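Local coordinates for tail spike protein gp49 (Pseudomonas phage LKA1, PDB 4RU4) that acts as a phage tailspike lyase that cleaves the O-specific polysaccharide of Pseudomonas, probably degrading host surface sugar during virus entry, at residues I356-H360 against C361-N365; A490-P493 against S494-L498. All coordinates share one frame; numbering follows the deposited sequence. Where two conformers were deposited one is given.

Contact 1. Residues I356-H360 against C361-N365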
# COMPACT_ATOMS: atom_id res chain seq x y z
N ILE B 356 -3.09 3.16 -15.67
CA ILE B 356 -3.40 3.96 -14.49
C ILE B 356 -3.94 3.06 -13.36
O ILE B 356 -4.74 2.16 -13.62
CB ILE B 356 -4.49 4.96 -14.83
CG1 ILE B 356 -4.04 5.88 -15.98
CG2 ILE B 356 -4.96 5.72 -13.57
CD1 ILE B 356 -2.74 6.63 -15.76
N SER B 357 -3.51 3.28 -12.11
CA SER B 357 -3.97 2.43 -11.02
C SER B 357 -4.38 3.27 -9.82
O SER B 357 -3.81 4.36 -9.60
CB SER B 357 -2.88 1.43 -10.60
OG SER B 357 -2.24 0.87 -11.74
N TYR B 358 -5.37 2.78 -9.08
CA TYR B 358 -5.69 3.24 -7.73
C TYR B 358 -5.43 2.06 -6.81
O TYR B 358 -5.94 0.96 -7.06
CB TYR B 358 -7.17 3.68 -7.64
CG TYR B 358 -7.40 4.94 -8.41
CD1 TYR B 358 -7.58 4.91 -9.78
CD2 TYR B 358 -7.37 6.19 -7.76
CE1 TYR B 358 -7.76 6.10 -10.52
CE2 TYR B 358 -7.53 7.37 -8.48
CZ TYR B 358 -7.73 7.32 -9.86
OH TYR B 358 -7.87 8.48 -10.60
N ARG B 359 -4.63 2.25 -5.76
CA ARG B 359 -4.23 1.15 -4.88
C ARG B 359 -4.48 1.50 -3.43
O ARG B 359 -3.94 2.50 -2.94
CB ARG B 359 -2.75 0.84 -5.03
CG ARG B 359 -2.29 0.59 -6.47
CD ARG B 359 -0.78 0.38 -6.52
NE ARG B 359 -0.37 -0.28 -7.76
CZ ARG B 359 0.32 0.30 -8.74
NH1 ARG B 359 0.73 1.56 -8.65
NH2 ARG B 359 0.63 -0.41 -9.83
N HIS B 360 -5.26 0.67 -2.74
CA HIS B 360 -5.53 0.90 -1.32
C HIS B 360 -6.03 2.32 -1.07
O HIS B 360 -5.66 2.96 -0.07
CB HIS B 360 -4.27 0.61 -0.49
CG HIS B 360 -4.04 -0.87 -0.24
ND1 HIS B 360 -2.84 -1.39 0.19
CD2 HIS B 360 -4.89 -1.92 -0.37
CE1 HIS B 360 -2.95 -2.70 0.30
NE2 HIS B 360 -4.19 -3.05 -0.01
N CYS B 361 -6.89 2.81 -1.98
CA CYS B 361 -7.60 4.06 -1.77
C CYS B 361 -9.00 3.84 -1.20
O CYS B 361 -9.63 2.80 -1.45
CB CYS B 361 -7.75 4.83 -3.08
SG CYS B 361 -6.16 5.38 -3.70
N THR B 362 -9.50 4.83 -0.47
CA THR B 362 -10.91 4.85 -0.10
C THR B 362 -11.52 5.98 -0.93
O THR B 362 -11.01 7.11 -0.90
CB THR B 362 -11.09 5.16 1.42
OG1 THR B 362 -10.29 4.23 2.16
CG2 THR B 362 -12.54 5.02 1.86
N ILE B 363 -12.59 5.68 -1.66
CA ILE B 363 -13.15 6.64 -2.63
C ILE B 363 -14.67 6.69 -2.47
O ILE B 363 -15.32 5.64 -2.49
CB ILE B 363 -12.79 6.25 -4.11
CG1 ILE B 363 -11.33 5.78 -4.23
CG2 ILE B 363 -13.09 7.44 -5.07
CD1 ILE B 363 -10.93 5.26 -5.64
N THR B 364 -15.23 7.89 -2.30
CA THR B 364 -16.68 8.05 -2.30
C THR B 364 -17.19 8.61 -3.63
O THR B 364 -16.42 9.02 -4.48
CB THR B 364 -17.17 8.98 -1.19
OG1 THR B 364 -16.68 10.31 -1.44
CG2 THR B 364 -16.70 8.52 0.17
N ASN B 365 -18.52 8.63 -3.80
CA ASN B 365 -19.12 9.02 -5.08
C ASN B 365 -19.04 10.51 -5.39
O ASN B 365 -18.99 11.37 -4.49
CB ASN B 365 -20.60 8.61 -5.08
CG ASN B 365 -21.38 9.24 -3.91
OD1 ASN B 365 -21.26 8.80 -2.76
ND2 ASN B 365 -22.21 10.23 -4.22
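Tyr358 CG and Cys361 SG each lie anti to the carbonyl carbon of their own residue, beside the backbone N (chi1 -70° and -66°), and this brings the phenol edge and the thiol together inside a corner of the chain. The corner turns at His360, whose phi and psi are both positive, and with Cys361 it links strand 356-359 to strand 362-364. Such a sharp bend between two faces is consistent with one coil of the parallel beta-helix of pectin lyase-like proteins. Cys361 SG approaches Tyr358 CD2 at 4.3 Å, near the plane of the ring. Ile363 CD1 reaches the same CD2 obliquely at 4.2 Å. Both approaches to the ring are apolar van der Waals contacts; Cys361 SG also lies 3.7 Å from Arg359 O. The phenol hydroxyl is satisfied by the backbone O of Thr350. At the outside of the corner, the His360 imidazole meets its counterparts in both other subunits edge-to-face, and its NE2 bonds Asp385 of the second subunit. Along the helix axis, Tyr358 lies nearly parallel to Tyr340, their planes about 5° apart. Strand 356-359 runs between its parallel neighbours 338-341 and 380-385, and strand 362-364 between 344-345 and 388-390.

Contact 2. Residues A490-P493 against S494-L498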
# COMPACT_ATOMS: atom_id res chain seq x y z
N ALA B 490 -18.20 -11.49 -3.20
CA ALA B 490 -18.98 -11.74 -2.00
C ALA B 490 -20.10 -10.71 -1.91
O ALA B 490 -19.91 -9.55 -2.29
CB ALA B 490 -18.07 -11.68 -0.75
N GLY B 491 -21.29 -11.13 -1.47
CA GLY B 491 -22.38 -10.22 -1.20
C GLY B 491 -23.38 -9.95 -2.31
O GLY B 491 -24.17 -9.02 -2.20
N LEU B 492 -23.35 -10.74 -3.39
CA LEU B 492 -24.30 -10.56 -4.47
C LEU B 492 -25.64 -11.09 -4.01
O LEU B 492 -25.73 -12.21 -3.47
CB LEU B 492 -23.87 -11.35 -5.72
CG LEU B 492 -22.61 -10.87 -6.42
CD1 LEU B 492 -22.24 -11.83 -7.56
CD2 LEU B 492 -22.79 -9.42 -6.92
N PRO B 493 -26.70 -10.30 -4.21
CA PRO B 493 -28.01 -10.81 -3.82
C PRO B 493 -28.62 -11.68 -4.93
O PRO B 493 -28.19 -11.63 -6.09
CB PRO B 493 -28.83 -9.53 -3.61
CG PRO B 493 -28.26 -8.57 -4.57
CD PRO B 493 -26.77 -8.90 -4.68
N SER B 494 -29.61 -12.48 -4.57
CA SER B 494 -30.24 -13.36 -5.56
C SER B 494 -30.99 -12.55 -6.63
O SER B 494 -31.52 -11.46 -6.36
CB SER B 494 -31.16 -14.39 -4.89
OG SER B 494 -32.28 -13.77 -4.31
N GLY B 495 -31.02 -13.07 -7.84
CA GLY B 495 -31.77 -12.44 -8.92
C GLY B 495 -30.97 -11.55 -9.84
O GLY B 495 -31.46 -11.16 -10.90
N ILE B 496 -29.73 -11.23 -9.47
CA ILE B 496 -28.91 -10.36 -10.34
C ILE B 496 -28.49 -11.04 -11.66
O ILE B 496 -28.56 -12.25 -11.80
CB ILE B 496 -27.70 -9.71 -9.58
CG1 ILE B 496 -26.60 -10.72 -9.17
CG2 ILE B 496 -28.23 -8.97 -8.32
CD1 ILE B 496 -25.62 -11.20 -10.28
N THR B 497 -28.10 -10.23 -12.63
CA THR B 497 -27.55 -10.71 -13.89
C THR B 497 -26.03 -10.52 -13.83
O THR B 497 -25.55 -9.44 -13.54
CB THR B 497 -28.12 -9.89 -15.05
OG1 THR B 497 -29.55 -10.13 -15.12
CG2 THR B 497 -27.45 -10.27 -16.37
N LEU B 498 -25.27 -11.57 -14.13
CA LEU B 498 -23.82 -11.46 -14.03
C LEU B 498 -23.25 -10.52 -15.07
O LEU B 498 -22.40 -9.67 -14.77
CB LEU B 498 -23.18 -12.86 -14.16
CG LEU B 498 -23.44 -13.78 -12.99
CD1 LEU B 498 -23.21 -15.22 -13.41
CD2 LEU B 498 -22.53 -13.37 -11.83
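Residues Pro493 to Ile496 form a type II beta turn, recognisable from the extended psi of Ser494 (148°) and the positive phi of Gly495 (97°), with the CA atoms of Pro493 and Ile496 6.6 Å apart. The turn belongs to the loop that joins strand 484-487 to strand 497-501 in the parallel beta-helix architecture expected of a pectin lyase-like domain. It is an open example: Ile496 N stays 3.7 Å from Pro493 O and makes no hydrogen bond to it, so the classification rests on the backbone angles and the CA separation. Having no side chain, Gly495 keeps clear of the carbonyl O of Ser494 at this phi.

Packing across the turn comes from Ile496. Its CG1 lies between the backbone N and the carbonyl carbon (chi1 69°), which places CG2 anti to that carbonyl carbon and presents the methyl to the proline ring. Ile496 CG2 touches Pro493 CG at 3.8 Å and Pro493 CD at 3.9 Å, the two side chains crossing at about a right angle. The far end of the isoleucine makes a looser contact, with Ile496 CD1 4.4 Å from Leu492 CD1. Both Leu492 and Ile496 also pack on Val469 of strand 468-474, so these two side chains are fitted against the preceding coil. Leu492 O accepts a hydrogen bond from Arg537 NH2, and the backbones of Gly495 and Ile496 bond to those of Arg537 and Ile539. Pro493 O is buried with no polar partner in the model; it instead faces the isoleucine, 3.5 Å from Ile496 CG2 and 3.6 Å from Ile496 CG1.

In the fold
From the N terminus the chain meets contact 1 first, where the corner between strands 356-359 and 362-364 is turned within a single coil. Some 125 residues and several coils later, contact 2 rounds the loop between strands 484-487 and 497-501. Each is complete before the next begins, so the two are in series and neither nests in nor crosses the other. The centres of contact 1 and contact 2 are about 23 Å apart, and the nearest atoms of contact 1 and contact 2 about 16 Å, so they do not touch. Contact 1 reaches both other subunits; contact 2 also touches the second subunit, through Ala490, and packs strands 452-463 and 468-474 against the loop residues Arg537 to Tyr540.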